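Local coordinates for protein putative uronate isomerase (Thermotoga maritima, PDB 4NAR) that probably acts as a lactate racemase or a related isomerase, although its own activity has not been established, at residues A[194-198]-A[199-203]. Numbering follows the deposited sequence.
Sequences TVDNP and ARKII
Asn197 and Arg200 meet in a local N-terminal helix cap, where the loop after helix 188-191 turns into helix 198-213. The Asn197 side chain takes the place of a missing backbone carbonyl: OD1 accepts from Arg200 N at 3.0 Å in a fairly straight bond (160° at the hydrogen), with Arg200 N tilted from the carbonyl plane. CG sits between the backbone N and the carbonyl carbon (chi1 54°), a turn that folds the amide back over the first turn of the helix and brings OD1 to 3.3 Å from Arg200 CB. The other end of the same amide is used as well, since ND2 donates to Thr194 OG1 at 3.2 Å; bonds at both ends thus fix the flip of this buried group. An alanine in place of Asn197 would probably leave Arg200 N without its capping acceptor and Thr194 OG1 without this donor. The helix's own ladder starts at once, with Lys201 N bonded to Asn197 O and Ile202 N to Pro198 O at 2.9 Å. On the exposed side, Lys201 bends at its last torsion and NZ comes in from one face of the Asp196 carboxylate, nearly equidistant from OD2 (3.1 Å) and OD1 (3.2 Å), a salt bridge whose two hydrogen bonds are weak. Arg200 instead runs inward, CG passing 3.5 Å from Val195 O, to bond Gly161 O and make a cation-pi contact with Tyr249. Pro198, whose ring rests on Met121 and Met186, occupies the first helical position, completing a classic Asn N-cap followed by proline at N1.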
# COMPACT_ATOMS: atom_id res chain seq x y z
N THR A 194 1.81 -7.46 -11.41
CA THR A 194 2.98 -8.24 -11.81
C THR A 194 3.79 -8.60 -10.57
O THR A 194 4.00 -7.76 -9.69
CB THR A 194 3.90 -7.45 -12.77
OG1 THR A 194 4.38 -6.27 -12.10
CG2 THR A 194 3.16 -7.07 -14.05
N VAL A 195 4.27 -9.85 -10.49
CA VAL A 195 5.07 -10.29 -9.36
C VAL A 195 6.40 -9.53 -9.26
O VAL A 195 6.81 -9.11 -8.18
CB VAL A 195 5.34 -11.82 -9.42
CG1 VAL A 195 6.29 -12.25 -8.27
CG2 VAL A 195 4.02 -12.60 -9.36
N ASP A 196 7.05 -9.34 -10.41
CA ASP A 196 8.39 -8.74 -10.47
C ASP A 196 8.33 -7.44 -11.29
O ASP A 196 7.54 -7.35 -12.24
CB ASP A 196 9.37 -9.74 -11.09
CG ASP A 196 10.83 -9.26 -11.03
OD1 ASP A 196 11.68 -9.85 -11.74
OD2 ASP A 196 11.13 -8.30 -10.27
N ASN A 197 9.16 -6.47 -10.94
CA ASN A 197 9.12 -5.11 -11.50
C ASN A 197 10.17 -4.24 -10.80
O ASN A 197 10.78 -4.69 -9.82
CB ASN A 197 7.72 -4.52 -11.31
CG ASN A 197 7.26 -4.57 -9.87
OD1 ASN A 197 7.80 -3.87 -9.00
ND2 ASN A 197 6.26 -5.42 -9.60
N PRO A 198 10.39 -3.00 -11.29
CA PRO A 198 11.50 -2.23 -10.71
C PRO A 198 11.41 -1.97 -9.19
O PRO A 198 12.43 -2.09 -8.50
CB PRO A 198 11.45 -0.89 -11.46
CG PRO A 198 10.79 -1.23 -12.77
CD PRO A 198 9.79 -2.31 -12.45
N ALA A 199 10.24 -1.57 -8.71
CA ALA A 199 10.06 -1.25 -7.28
C ALA A 199 10.32 -2.48 -6.41
O ALA A 199 10.93 -2.39 -5.34
CB ALA A 199 8.65 -0.72 -7.01
N ARG A 200 9.84 -3.62 -6.88
CA ARG A 200 10.04 -4.89 -6.19
C ARG A 200 11.57 -5.23 -6.17
O ARG A 200 12.11 -5.69 -5.15
CB ARG A 200 9.18 -5.94 -6.90
CG ARG A 200 8.45 -6.94 -6.02
CD ARG A 200 7.30 -6.35 -5.17
NE ARG A 200 7.46 -6.84 -3.80
CZ ARG A 200 6.54 -6.87 -2.84
NH1 ARG A 200 5.29 -6.45 -3.03
NH2 ARG A 200 6.91 -7.34 -1.65
N LYS A 201 12.28 -4.96 -7.27
CA LYS A 201 13.75 -5.11 -7.27
C LYS A 201 14.46 -4.21 -6.25
O LYS A 201 15.37 -4.67 -5.53
CB LYS A 201 14.34 -4.82 -8.65
CG LYS A 201 14.12 -5.94 -9.67
CD LYS A 201 14.59 -5.50 -11.06
CE LYS A 201 14.64 -6.68 -12.03
NZ LYS A 201 13.26 -7.17 -12.29
N ILE A 202 14.07 -2.94 -6.21
CA ILE A 202 14.62 -1.97 -5.26
C ILE A 202 14.34 -2.40 -3.81
O ILE A 202 15.23 -2.39 -2.94
CB ILE A 202 14.02 -0.57 -5.48
CG1 ILE A 202 14.50 0.02 -6.81
CG2 ILE A 202 14.39 0.38 -4.34
CD1 ILE A 202 13.81 1.33 -7.18
N ILE A 203 13.09 -2.79 -3.57
CA ILE A 203 12.65 -3.21 -2.25
C ILE A 203 13.44 -4.42 -1.76
O ILE A 203 13.88 -4.44 -0.60
CB ILE A 203 11.13 -3.52 -2.24
CG1 ILE A 203 10.33 -2.21 -2.24
CG2 ILE A 203 10.73 -4.40 -1.04
CD1 ILE A 203 8.83 -2.41 -2.40